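Local coordinates for neural-cadherin (Drosophila melanogaster, PDB 3UBH), which mediates calcium-dependent, homophilic cell-cell adhesion through its extracellular cadherin repeats, four of which make up this chain, at residues P322-P327 and V396-K401; D316-A321 and P404-V409; P327-H332 and L345-M350. All coordinates share one frame; numbering follows the deposited sequence.

Contact 1: P322-P327 and V396-K401. With CA (calcium ion), chain G.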
ATOM      1  N   PRO A 322       1.660 -23.525 -20.732  1.00 52.07           N
ATOM      2  CA  PRO A 322       2.860 -23.840 -21.528  1.00 51.88           C
ATOM      3  C   PRO A 322       2.479 -24.620 -22.789  1.00 50.99           C
ATOM      4  O   PRO A 322       1.667 -25.541 -22.695  1.00 50.34           O
ATOM      5  CB  PRO A 322       3.680 -24.727 -20.586  1.00 51.43           C
ATOM      6  CG  PRO A 322       3.228 -24.357 -19.210  1.00 52.44           C
ATOM      7  CD  PRO A 322       1.768 -24.027 -19.346  1.00 52.26           C
ATOM      8  N   LYS A 323       3.014 -24.235 -23.952  1.00 51.77           N
ATOM      9  CA  LYS A 323       2.789 -24.999 -25.199  1.00 51.39           C
ATOM     10  C   LYS A 323       4.078 -25.614 -25.715  1.00 50.96           C
ATOM     11  O   LYS A 323       5.073 -24.905 -25.898  1.00 52.64           O
ATOM     12  CB  LYS A 323       2.197 -24.144 -26.327  1.00 53.24           C
ATOM     13  CG  LYS A 323       1.077 -23.160 -25.958  1.00 55.72           C
ATOM     14  CD  LYS A 323       0.186 -22.911 -27.197  1.00 59.68           C
ATOM     15  CE  LYS A 323      -0.028 -21.427 -27.511  1.00 62.76           C
ATOM     16  NZ  LYS A 323      -0.926 -20.718 -26.548  1.00 63.57           N
ATOM     17  N   PHE A 324       4.052 -26.921 -25.958  1.00 48.95           N
ATOM     18  CA  PHE A 324       5.184 -27.620 -26.553  1.00 48.69           C
ATOM     19  C   PHE A 324       5.330 -27.205 -28.011  1.00 50.64           C
ATOM     20  O   PHE A 324       4.332 -27.018 -28.699  1.00 50.97           O
ATOM     21  CB  PHE A 324       5.010 -29.140 -26.432  1.00 46.92           C
ATOM     22  CG  PHE A 324       5.237 -29.666 -25.034  1.00 45.54           C
ATOM     23  CD1 PHE A 324       4.168 -29.872 -24.168  1.00 44.52           C
ATOM     24  CD2 PHE A 324       6.523 -29.947 -24.577  1.00 45.43           C
ATOM     25  CE1 PHE A 324       4.379 -30.333 -22.866  1.00 44.11           C
ATOM     26  CE2 PHE A 324       6.743 -30.419 -23.279  1.00 43.65           C
ATOM     27  CZ  PHE A 324       5.667 -30.616 -22.427  1.00 44.27           C
ATOM     28  N   GLU A 325       6.572 -27.054 -28.469  1.00 52.24           N
ATOM     29  CA  GLU A 325       6.860 -26.632 -29.843  1.00 55.35           C
ATOM     30  C   GLU A 325       6.332 -27.623 -30.886  1.00 55.21           C
ATOM     31  O   GLU A 325       5.975 -27.228 -32.000  1.00 57.67           O
ATOM     32  CB  GLU A 325       8.363 -26.444 -30.048  1.00 57.66           C
ATOM     33  CG  GLU A 325       9.031 -25.411 -29.130  1.00 59.80           C
ATOM     34  CD  GLU A 325      10.546 -25.291 -29.367  1.00 63.36           C
ATOM     35  OE1 GLU A 325      11.208 -26.336 -29.604  1.00 63.56           O
ATOM     36  OE2 GLU A 325      11.075 -24.145 -29.312  1.00 68.82           O
ATOM     37  N   LEU A 326       6.293 -28.906 -30.529  1.00 52.86           N
ATOM     38  CA  LEU A 326       5.734 -29.933 -31.402  1.00 52.45           C
ATOM     39  C   LEU A 326       4.464 -30.516 -30.761  1.00 50.43           C
ATOM     40  O   LEU A 326       4.288 -30.417 -29.543  1.00 48.78           O
ATOM     41  CB  LEU A 326       6.779 -31.020 -31.677  1.00 52.34           C
ATOM     42  CG  LEU A 326       8.190 -30.617 -32.148  1.00 54.73           C
ATOM     43  CD1 LEU A 326       9.025 -31.839 -32.496  1.00 54.13           C
ATOM     44  CD2 LEU A 326       8.160 -29.668 -33.334  1.00 59.27           C
ATOM     45  N   PRO A 327       3.549 -31.082 -31.576  1.00 51.09           N
ATOM     46  CA  PRO A 327       2.385 -31.755 -30.977  1.00 49.87           C
ATOM     47  C   PRO A 327       2.717 -33.110 -30.346  1.00 47.97           C
ATOM     48  O   PRO A 327       1.980 -33.591 -29.494  1.00 46.69           O
ATOM     49  CB  PRO A 327       1.433 -31.938 -32.164  1.00 52.33           C
ATOM     50  CG  PRO A 327       2.314 -31.965 -33.359  1.00 53.89           C
ATOM     51  CD  PRO A 327       3.493 -31.087 -33.050  1.00 53.62           C
ATOM     52  N   VAL A 396       4.677 -36.201 -21.534  1.00 44.32           N
ATOM     53  CA  VAL A 396       5.438 -35.131 -20.884  1.00 44.92           C
ATOM     54  C   VAL A 396       4.487 -34.010 -20.507  1.00 45.82           C
ATOM     55  O   VAL A 396       3.631 -33.583 -21.310  1.00 45.09           O
ATOM     56  CB  VAL A 396       6.446 -34.430 -21.809  1.00 44.33           C
ATOM     57  CG1 VAL A 396       7.779 -34.261 -21.102  1.00 45.01           C
ATOM     58  CG2 VAL A 396       6.590 -35.156 -23.105  1.00 43.19           C
ATOM     59  N   THR A 397       4.667 -33.503 -19.298  1.00 47.24           N
ATOM     60  CA  THR A 397       3.929 -32.344 -18.875  1.00 47.96           C
ATOM     61  C   THR A 397       4.933 -31.225 -18.781  1.00 48.81           C
ATOM     62  O   THR A 397       6.067 -31.467 -18.368  1.00 49.98           O
ATOM     63  CB  THR A 397       3.264 -32.588 -17.520  1.00 49.61           C
ATOM     64  OG1 THR A 397       2.461 -33.772 -17.604  1.00 48.76           O
ATOM     65  CG2 THR A 397       2.394 -31.403 -17.126  1.00 50.32           C
ATOM     66  N   ALA A 398       4.536 -30.031 -19.230  1.00 48.97           N
ATOM     67  CA  ALA A 398       5.213 -28.784 -18.856  1.00 50.62           C
ATOM     68  C   ALA A 398       4.251 -27.941 -18.012  1.00 51.93           C
ATOM     69  O   ALA A 398       3.187 -27.508 -18.484  1.00 51.40           O
ATOM     70  CB  ALA A 398       5.688 -28.022 -20.069  1.00 50.07           C
ATOM     71  N   LYS A 399       4.636 -27.734 -16.757  1.00 54.24           N
ATOM     72  CA  LYS A 399       3.763 -27.178 -15.729  1.00 56.08           C
ATOM     73  C   LYS A 399       4.363 -25.852 -15.293  1.00 58.03           C
ATOM     74  O   LYS A 399       5.538 -25.811 -14.900  1.00 60.17           O
ATOM     75  CB  LYS A 399       3.747 -28.152 -14.551  1.00 57.78           C
ATOM     76  CG  LYS A 399       2.783 -27.875 -13.418  1.00 60.91           C
ATOM     77  CD  LYS A 399       3.341 -28.491 -12.127  1.00 65.67           C
ATOM     78  CE  LYS A 399       2.400 -29.536 -11.520  1.00 68.71           C
ATOM     79  NZ  LYS A 399       1.221 -28.961 -10.802  1.00 70.41           N
ATOM     80  N   ASP A 400       3.591 -24.770 -15.369  1.00 57.90           N
ATOM     81  CA  ASP A 400       4.104 -23.470 -14.928  1.00 59.94           C
ATOM     82  C   ASP A 400       4.036 -23.323 -13.412  1.00 62.66           C
ATOM     83  O   ASP A 400       3.496 -24.191 -12.720  1.00 63.08           O
ATOM     84  CB  ASP A 400       3.434 -22.282 -15.658  1.00 59.38           C
ATOM     85  CG  ASP A 400       1.975 -22.062 -15.250  1.00 59.53           C
ATOM     86  OD1 ASP A 400       1.635 -22.202 -14.056  1.00 60.67           O
ATOM     87  OD2 ASP A 400       1.165 -21.716 -16.137  1.00 59.42           O
ATOM     88  N   LYS A 401       4.583 -22.222 -12.903  1.00 65.09           N
ATOM     89  CA  LYS A 401       4.568 -21.949 -11.466  1.00 68.23           C
ATOM     90  C   LYS A 401       3.530 -20.887 -11.079  1.00 68.57           C
ATOM     91  O   LYS A 401       3.706 -20.154 -10.103  1.00 71.68           O
ATOM     92  CB  LYS A 401       5.969 -21.573 -10.967  1.00 71.55           C
ATOM     93  CG  LYS A 401       7.026 -22.671 -11.146  1.00 71.99           C
ATOM     94  CD  LYS A 401       8.232 -22.447 -10.226  1.00 77.14           C
ATOM     95  CE  LYS A 401       9.438 -23.295 -10.631  1.00 78.81           C
ATOM     96  NZ  LYS A 401       9.141 -24.758 -10.668  1.00 76.80           N
TER
HETATM   97 CA    CA G 857       1.462 -19.528 -17.693  1.00 52.86          CA
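Asp400 OD1 takes the backbone N-H groups of Gly402 and Lys406, while OD2 of the same carboxylate binds a calcium ion at 2.7 Å and faces the Pro322 ring, with CD 4.0 Å from OD2. The carboxylate is held at both oxygens. With chi1 at 71°, CG sits between the backbone N and the carbonyl carbon, and this turns OD2 to the metal. Asn318, Asn320, Asp351, Asp353 and Asn357 complete the calcium site. The Pro322 ring crosses the Asp400 side chain at about a right angle. Pro322 CG rests 3.2 Å from Ala398 O, and Pro322 CB is 3.9 Å from Ala398 CB. The contact spans the two sheets of the fourth cadherin repeat of this fragment, a Greek-key beta sandwich. Strand 323-324 edges one sheet, and strand 391-400 lies within the other. Between them Phe324 points its ring inward. Its CG lies anti to the carbonyl carbon (chi1 -74°), which carries CZ to the backbone of strand 391-400. There Phe324 CZ meets Ala398 CB at 3.5 Å and Val396 CB at 3.9 Å. The carbonyl carbon of Thr397 lies at the ring edge, near the ring plane. Tyr362 and Ala410 also touch the Phe324 side chain.

Contact 2: D316-A321 and P404-V409. With CA (calcium ion), chain F; CA (calcium ion), chain G; CA (calcium ion), chain E.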
ATOM      1  N   ASP A 316      -0.159  -8.850 -15.012  1.00 57.77           N
ATOM      2  CA  ASP A 316      -0.185 -10.175 -15.619  1.00 58.03           C
ATOM      3  C   ASP A 316      -1.001 -11.141 -14.755  1.00 56.42           C
ATOM      4  O   ASP A 316      -0.824 -11.207 -13.538  1.00 55.89           O
ATOM      5  CB  ASP A 316       1.264 -10.668 -15.801  1.00 60.05           C
ATOM      6  CG  ASP A 316       1.364 -12.105 -16.320  1.00 61.54           C
ATOM      7  OD1 ASP A 316       0.553 -12.526 -17.176  1.00 62.91           O
ATOM      8  OD2 ASP A 316       2.291 -12.819 -15.881  1.00 63.11           O
ATOM      9  N   VAL A 317      -1.920 -11.862 -15.385  1.00 56.67           N
ATOM     10  CA  VAL A 317      -2.519 -13.031 -14.749  1.00 56.75           C
ATOM     11  C   VAL A 317      -2.088 -14.267 -15.527  1.00 57.85           C
ATOM     12  O   VAL A 317      -1.755 -14.180 -16.712  1.00 58.77           O
ATOM     13  CB  VAL A 317      -4.077 -12.956 -14.625  1.00 57.72           C
ATOM     14  CG1 VAL A 317      -4.509 -11.595 -14.077  1.00 56.69           C
ATOM     15  CG2 VAL A 317      -4.779 -13.287 -15.953  1.00 58.53           C
ATOM     16  N   ASN A 318      -2.082 -15.408 -14.852  1.00 60.80           N
ATOM     17  CA  ASN A 318      -1.664 -16.651 -15.472  1.00 59.55           C
ATOM     18  C   ASN A 318      -2.767 -17.185 -16.380  1.00 58.40           C
ATOM     19  O   ASN A 318      -3.399 -18.198 -16.073  1.00 58.01           O
ATOM     20  CB  ASN A 318      -1.281 -17.679 -14.402  1.00 59.91           C
ATOM     21  CG  ASN A 318      -0.649 -18.927 -14.987  1.00 59.17           C
ATOM     22  OD1 ASN A 318       0.235 -18.850 -15.844  1.00 59.39           O
ATOM     23  ND2 ASN A 318      -1.100 -20.090 -14.527  1.00 60.31           N
ATOM     24  N   ASP A 319      -3.005 -16.493 -17.490  1.00 58.66           N
ATOM     25  CA  ASP A 319      -4.028 -16.924 -18.452  1.00 58.40           C
ATOM     26  C   ASP A 319      -3.478 -17.819 -19.569  1.00 57.16           C
ATOM     27  O   ASP A 319      -4.224 -18.253 -20.447  1.00 57.48           O
ATOM     28  CB  ASP A 319      -4.852 -15.739 -19.018  1.00 59.50           C
ATOM     29  CG  ASP A 319      -3.991 -14.596 -19.546  1.00 60.33           C
ATOM     30  OD1 ASP A 319      -2.748 -14.685 -19.512  1.00 61.11           O
ATOM     31  OD2 ASP A 319      -4.563 -13.579 -20.000  1.00 61.51           O
ATOM     32  N   ASN A 320      -2.185 -18.117 -19.526  1.00 56.55           N
ATOM     33  CA  ASN A 320      -1.593 -18.958 -20.561  1.00 55.66           C
ATOM     34  C   ASN A 320      -0.979 -20.255 -20.056  1.00 54.43           C
ATOM     35  O   ASN A 320      -0.277 -20.268 -19.043  1.00 54.72           O
ATOM     36  CB  ASN A 320      -0.589 -18.158 -21.388  1.00 56.59           C
ATOM     37  CG  ASN A 320      -1.268 -17.249 -22.385  1.00 58.15           C
ATOM     38  OD1 ASN A 320      -1.758 -17.702 -23.422  1.00 57.43           O
ATOM     39  ND2 ASN A 320      -1.309 -15.958 -22.075  1.00 59.65           N
ATOM     40  N   ALA A 321      -1.259 -21.345 -20.765  1.00 53.55           N
ATOM     41  CA  ALA A 321      -0.631 -22.627 -20.467  1.00 52.77           C
ATOM     42  C   ALA A 321       0.643 -22.839 -21.303  1.00 52.30           C
ATOM     43  O   ALA A 321       0.719 -22.374 -22.446  1.00 52.77           O
ATOM     44  CB  ALA A 321      -1.618 -23.758 -20.681  1.00 52.32           C
ATOM     45  N   PRO A 404      -3.564 -20.667  -9.705  1.00 70.32           N
ATOM     46  CA  PRO A 404      -3.103 -22.060  -9.806  1.00 69.84           C
ATOM     47  C   PRO A 404      -2.293 -22.344 -11.084  1.00 66.64           C
ATOM     48  O   PRO A 404      -2.430 -21.611 -12.073  1.00 65.06           O
ATOM     49  CB  PRO A 404      -4.409 -22.854  -9.813  1.00 70.72           C
ATOM     50  CG  PRO A 404      -5.409 -21.928 -10.430  1.00 70.03           C
ATOM     51  CD  PRO A 404      -4.967 -20.519 -10.140  1.00 70.10           C
ATOM     52  N   PRO A 405      -1.451 -23.397 -11.066  1.00 66.20           N
ATOM     53  CA  PRO A 405      -0.602 -23.693 -12.216  1.00 63.38           C
ATOM     54  C   PRO A 405      -1.356 -24.301 -13.402  1.00 61.15           C
ATOM     55  O   PRO A 405      -2.192 -25.181 -13.218  1.00 61.69           O
ATOM     56  CB  PRO A 405       0.416 -24.695 -11.651  1.00 64.19           C
ATOM     57  CG  PRO A 405      -0.291 -25.378 -10.557  1.00 66.98           C
ATOM     58  CD  PRO A 405      -1.242 -24.364  -9.969  1.00 69.07           C
ATOM     59  N   LYS A 406      -1.043 -23.823 -14.604  1.00 59.34           N
ATOM     60  CA  LYS A 406      -1.593 -24.367 -15.849  1.00 57.76           C
ATOM     61  C   LYS A 406      -0.610 -25.358 -16.481  1.00 56.38           C
ATOM     62  O   LYS A 406       0.597 -25.229 -16.294  1.00 56.57           O
ATOM     63  CB  LYS A 406      -1.922 -23.238 -16.835  1.00 57.11           C
ATOM     64  CG  LYS A 406      -3.027 -22.286 -16.363  1.00 58.71           C
ATOM     65  CD  LYS A 406      -3.971 -21.931 -17.515  1.00 58.71           C
ATOM     66  CE  LYS A 406      -4.904 -20.786 -17.179  1.00 60.23           C
ATOM     67  NZ  LYS A 406      -5.769 -21.058 -15.991  1.00 63.62           N
ATOM     68  N   SER A 407      -1.133 -26.333 -17.232  1.00 55.47           N
ATOM     69  CA  SER A 407      -0.324 -27.407 -17.821  1.00 54.13           C
ATOM     70  C   SER A 407      -0.370 -27.513 -19.342  1.00 52.51           C
ATOM     71  O   SER A 407      -1.405 -27.265 -19.974  1.00 52.83           O
ATOM     72  CB  SER A 407      -0.748 -28.759 -17.256  1.00 55.10           C
ATOM     73  OG  SER A 407      -0.051 -29.029 -16.060  1.00 57.29           O
ATOM     74  N   GLY A 408       0.770 -27.904 -19.911  1.00 50.99           N
ATOM     75  CA  GLY A 408       0.851 -28.346 -21.298  1.00 49.55           C
ATOM     76  C   GLY A 408       1.284 -29.808 -21.354  1.00 48.57           C
ATOM     77  O   GLY A 408       2.096 -30.260 -20.535  1.00 48.38           O
ATOM     78  N   VAL A 409       0.739 -30.554 -22.314  1.00 47.80           N
ATOM     79  CA  VAL A 409       1.078 -31.967 -22.459  1.00 46.95           C
ATOM     80  C   VAL A 409       1.323 -32.397 -23.910  1.00 46.39           C
ATOM     81  O   VAL A 409       0.747 -31.830 -24.852  1.00 46.83           O
ATOM     82  CB  VAL A 409       0.006 -32.863 -21.827  1.00 48.14           C
ATOM     83  CG1 VAL A 409       0.174 -32.934 -20.302  1.00 48.31           C
ATOM     84  CG2 VAL A 409      -1.358 -32.354 -22.196  1.00 49.40           C
TER
HETATM   85 CA    CA F 856      -0.842 -13.283 -18.697  1.00 56.44          CA
HETATM   86 CA    CA G 857       1.462 -19.528 -17.693  1.00 52.86          CA
HETATM   87 CA    CA E 855      -3.692 -12.385 -21.600  1.00 61.10          CA
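Asn318 and Lys406 lie alongside each other, their side chains running in opposite directions. Asn318 ND2 is 3.5 Å from Lys406 CG, while Lys406 CE reaches back to Asn318 O at 3.2 Å. Bent at chi2 and chi4, the lysine chain passes from Ala321 at its CB to the carbonyl groups of Asn318 and Asp319 at its CE. A chi1 of -172° puts the Asn318 amide between a calcium ion and Pro404. Asn318 OD1 binds this ion at 2.3 Å. Asn318 ND2 gives a weak hydrogen bond of 3.2 Å to Pro404 O, bent to 135° at the hydrogen. Asn320 O binds the same ion, and the Asp319 carboxylate bridges two others. Residues 316-320 are the DxNDN linker of cadherins, whose bound calcium stiffens the junction between repeats. Ala321 CB packs on Lys406 CB at 3.9 Å. With an alanine at Lys406, Asn318 O and the ND2 side of the amide would probably lose the CG-to-CE chain lying against them. The linker joins strand 305-315 of one repeat to strand 323-324 of the next. It lies against the start of strand 407-417, which pairs with strand 391-400 through backbone hydrogen bonds between Gly408 and Ala398.

Contact 3: P327-H332 and L345-M350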
ATOM      1  N   PRO A 327       3.549 -31.082 -31.576  1.00 51.09           N
ATOM      2  CA  PRO A 327       2.385 -31.755 -30.977  1.00 49.87           C
ATOM      3  C   PRO A 327       2.717 -33.110 -30.346  1.00 47.97           C
ATOM      4  O   PRO A 327       1.980 -33.591 -29.494  1.00 46.69           O
ATOM      5  CB  PRO A 327       1.433 -31.938 -32.164  1.00 52.33           C
ATOM      6  CG  PRO A 327       2.314 -31.965 -33.359  1.00 53.89           C
ATOM      7  CD  PRO A 327       3.493 -31.087 -33.050  1.00 53.62           C
ATOM      8  N   ASP A 328       3.797 -33.733 -30.790  1.00 48.42           N
ATOM      9  CA  ASP A 328       4.273 -34.980 -30.175  1.00 47.89           C
ATOM     10  C   ASP A 328       5.732 -35.236 -30.527  1.00 48.23           C
ATOM     11  O   ASP A 328       6.253 -34.675 -31.488  1.00 50.08           O
ATOM     12  CB  ASP A 328       3.391 -36.183 -30.539  1.00 48.19           C
ATOM     13  CG  ASP A 328       3.277 -36.392 -32.022  1.00 50.73           C
ATOM     14  OD1 ASP A 328       3.904 -37.356 -32.535  1.00 51.69           O
ATOM     15  OD2 ASP A 328       2.561 -35.596 -32.671  1.00 51.57           O
ATOM     16  N   TYR A 329       6.392 -36.058 -29.725  1.00 47.61           N
ATOM     17  CA  TYR A 329       7.814 -36.305 -29.891  1.00 48.81           C
ATOM     18  C   TYR A 329       8.093 -37.790 -30.044  1.00 49.01           C
ATOM     19  O   TYR A 329       7.450 -38.635 -29.409  1.00 48.68           O
ATOM     20  CB  TYR A 329       8.599 -35.734 -28.710  1.00 48.50           C
ATOM     21  CG  TYR A 329       8.469 -34.240 -28.550  1.00 49.50           C
ATOM     22  CD1 TYR A 329       7.393 -33.682 -27.856  1.00 48.38           C
ATOM     23  CD2 TYR A 329       9.424 -33.380 -29.086  1.00 51.45           C
ATOM     24  CE1 TYR A 329       7.265 -32.298 -27.717  1.00 49.85           C
ATOM     25  CE2 TYR A 329       9.314 -32.001 -28.943  1.00 52.89           C
ATOM     26  CZ  TYR A 329       8.231 -31.462 -28.261  1.00 52.07           C
ATOM     27  OH  TYR A 329       8.116 -30.090 -28.133  1.00 53.30           O
ATOM     28  N   GLN A 330       9.078 -38.095 -30.874  1.00 50.63           N
ATOM     29  CA  GLN A 330       9.361 -39.453 -31.274  1.00 51.24           C
ATOM     30  C   GLN A 330      10.873 -39.625 -31.408  1.00 52.59           C
ATOM     31  O   GLN A 330      11.533 -38.813 -32.049  1.00 54.34           O
ATOM     32  CB  GLN A 330       8.697 -39.677 -32.621  1.00 52.63           C
ATOM     33  CG  GLN A 330       8.384 -41.094 -32.958  1.00 53.38           C
ATOM     34  CD  GLN A 330       7.693 -41.213 -34.299  1.00 55.98           C
ATOM     35  OE1 GLN A 330       7.174 -40.229 -34.829  1.00 57.84           O
ATOM     36  NE2 GLN A 330       7.669 -42.416 -34.849  1.00 56.05           N
ATOM     37  N   ALA A 331      11.422 -40.670 -30.800  1.00 52.63           N
ATOM     38  CA  ALA A 331      12.834 -41.029 -31.014  1.00 54.36           C
ATOM     39  C   ALA A 331      12.898 -42.454 -31.536  1.00 54.91           C
ATOM     40  O   ALA A 331      12.153 -43.317 -31.077  1.00 53.63           O
ATOM     41  CB  ALA A 331      13.640 -40.885 -29.739  1.00 53.66           C
ATOM     42  N   HIS A 332      13.775 -42.691 -32.504  1.00 57.71           N
ATOM     43  CA  HIS A 332      13.878 -43.995 -33.153  1.00 59.32           C
ATOM     44  C   HIS A 332      15.216 -44.672 -32.903  1.00 59.61           C
ATOM     45  O   HIS A 332      16.158 -44.043 -32.411  1.00 60.43           O
ATOM     46  CB  HIS A 332      13.695 -43.846 -34.658  1.00 62.52           C
ATOM     47  CG  HIS A 332      12.273 -43.927 -35.105  1.00 66.22           C
ATOM     48  ND1 HIS A 332      11.645 -45.129 -35.368  1.00 69.66           N
ATOM     49  CD2 HIS A 332      11.356 -42.956 -35.344  1.00 69.56           C
ATOM     50  CE1 HIS A 332      10.401 -44.895 -35.751  1.00 71.87           C
ATOM     51  NE2 HIS A 332      10.200 -43.585 -35.744  1.00 72.41           N
ATOM     52  N   LEU A 345      15.939 -37.851 -26.172  1.00 57.31           N
ATOM     53  CA  LEU A 345      15.499 -36.722 -26.980  1.00 57.58           C
ATOM     54  C   LEU A 345      15.340 -35.506 -26.095  1.00 58.30           C
ATOM     55  O   LEU A 345      15.250 -35.627 -24.870  1.00 58.10           O
ATOM     56  CB  LEU A 345      14.177 -37.024 -27.698  1.00 55.01           C
ATOM     57  CG  LEU A 345      12.851 -36.899 -26.936  1.00 52.84           C
ATOM     58  CD1 LEU A 345      11.746 -36.576 -27.905  1.00 51.78           C
ATOM     59  CD2 LEU A 345      12.507 -38.147 -26.133  1.00 51.62           C
ATOM     60  N   ARG A 346      15.299 -34.341 -26.727  1.00 59.68           N
ATOM     61  CA  ARG A 346      15.077 -33.094 -26.028  1.00 60.79           C
ATOM     62  C   ARG A 346      13.684 -32.566 -26.363  1.00 58.57           C
ATOM     63  O   ARG A 346      13.207 -32.685 -27.498  1.00 58.10           O
ATOM     64  CB  ARG A 346      16.145 -32.072 -26.412  1.00 65.07           C
ATOM     65  CG  ARG A 346      16.331 -30.956 -25.401  1.00 68.09           C
ATOM     66  CD  ARG A 346      16.939 -29.744 -26.077  1.00 74.73           C
ATOM     67  NE  ARG A 346      17.204 -28.652 -25.140  1.00 79.44           N
ATOM     68  CZ  ARG A 346      18.405 -28.351 -24.642  1.00 85.25           C
ATOM     69  NH1 ARG A 346      19.482 -29.058 -24.979  1.00 87.50           N
ATOM     70  NH2 ARG A 346      18.534 -27.329 -23.802  1.00 88.74           N
ATOM     71  N   VAL A 347      13.051 -31.968 -25.361  1.00 57.77           N
ATOM     72  CA  VAL A 347      11.688 -31.468 -25.443  1.00 55.56           C
ATOM     73  C   VAL A 347      11.676 -29.989 -25.032  1.00 57.24           C
ATOM     74  O   VAL A 347      12.478 -29.576 -24.193  1.00 59.38           O
ATOM     75  CB  VAL A 347      10.819 -32.334 -24.536  1.00 52.89           C
ATOM     76  CG1 VAL A 347       9.881 -31.527 -23.708  1.00 53.20           C
ATOM     77  CG2 VAL A 347      10.094 -33.357 -25.349  1.00 51.93           C
ATOM     78  N   LYS A 348      10.806 -29.182 -25.639  1.00 56.86           N
ATOM     79  CA  LYS A 348      10.686 -27.774 -25.250  1.00 58.14           C
ATOM     80  C   LYS A 348       9.262 -27.224 -25.341  1.00 56.96           C
ATOM     81  O   LYS A 348       8.512 -27.546 -26.264  1.00 55.55           O
ATOM     82  CB  LYS A 348      11.643 -26.895 -26.054  1.00 61.49           C
ATOM     83  CG  LYS A 348      11.968 -25.566 -25.388  1.00 63.09           C
ATOM     84  CD  LYS A 348      12.677 -24.634 -26.354  1.00 66.19           C
ATOM     85  CE  LYS A 348      13.254 -23.436 -25.640  1.00 69.56           C
ATOM     86  NZ  LYS A 348      14.548 -23.051 -26.259  1.00 74.36           N
ATOM     87  N   ALA A 349       8.916 -26.380 -24.368  1.00 57.91           N
ATOM     88  CA  ALA A 349       7.600 -25.753 -24.282  1.00 57.44           C
ATOM     89  C   ALA A 349       7.745 -24.289 -23.895  1.00 60.13           C
ATOM     90  O   ALA A 349       8.673 -23.921 -23.164  1.00 62.28           O
ATOM     91  CB  ALA A 349       6.719 -26.485 -23.278  1.00 54.99           C
ATOM     92  N   MET A 350       6.822 -23.461 -24.384  1.00 60.62           N
ATOM     93  CA  MET A 350       6.877 -22.019 -24.176  1.00 63.01           C
ATOM     94  C   MET A 350       5.584 -21.504 -23.565  1.00 61.70           C
ATOM     95  O   MET A 350       4.510 -22.046 -23.825  1.00 59.92           O
ATOM     96  CB  MET A 350       7.162 -21.305 -25.497  1.00 65.67           C
ATOM     97  CG  MET A 350       8.598 -21.454 -25.994  1.00 70.03           C
ATOM     98  SD  MET A 350       9.792 -20.479 -25.041  1.00 77.34           S
ATOM     99  CE  MET A 350      10.313 -21.622 -23.745  1.00 75.55           C
TER
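Tyr329 packs on Leu345 and Val347 in the core of the fourth cadherin repeat of this fragment. This is a Greek-key beta sandwich, and the two segments belong to facing sheets: strand 328-335 edges one, and strand 343-350 lies within the other. The tyrosine side chain starts at CB, and Tyr329 CB meets Leu345 CD1 at 3.4 Å. Its CG lies anti to the carbonyl carbon, and a chi1 of -62° directs the ring to Val347. Tyr329 CG, CD1 and CD2 each come within 3.8 Å of Val347 CG2. The farther ring atoms CE1, CE2 and CZ are almost as near to it, because the methyl sits over the middle of one face. This is a CH-pi contact. Val347 CG2 is 3.5 Å from the Tyr329 ring centroid and 6° off the ring normal. At the tip, Tyr329 OH lies 3.2 Å from Lys348 O. The backbone N of Leu326 hydrogen-bonds to the same hydroxyl. That bond ties the ring to the turn leading into its own strand. Leu345 crosses the tyrosine side chain at about a right angle. Phe324 touches both Tyr329 and Val347, and Val412 touches Tyr329 and Leu345, joining this packing to the rest of the core. Toward the other end of the contact the packing is lighter, with Ala331 CB 4.4 Å from Leu345 CB.

How the contacts relate
All three contacts lie toward one end of the elongated chain, in the fourth repeat of this fragment and the calcium linker that enters it. Contact 1 is about 10 Å, centre to centre, from each of the others, and contacts 2 and 3 are about 20 Å apart. In sequence, the first segments come in the order 2, 1, 3, and their partners return in the reverse order. Contacts 1 and 2 share a calcium ion and the paired strands 391-400 and 407-417. Contacts 1 and 3 share Pro327 and the pairing of strands 323-324 and 343-350. The shared ion ties the linker to the sheets of the repeat, consistent with calcium stiffening the junction between repeats.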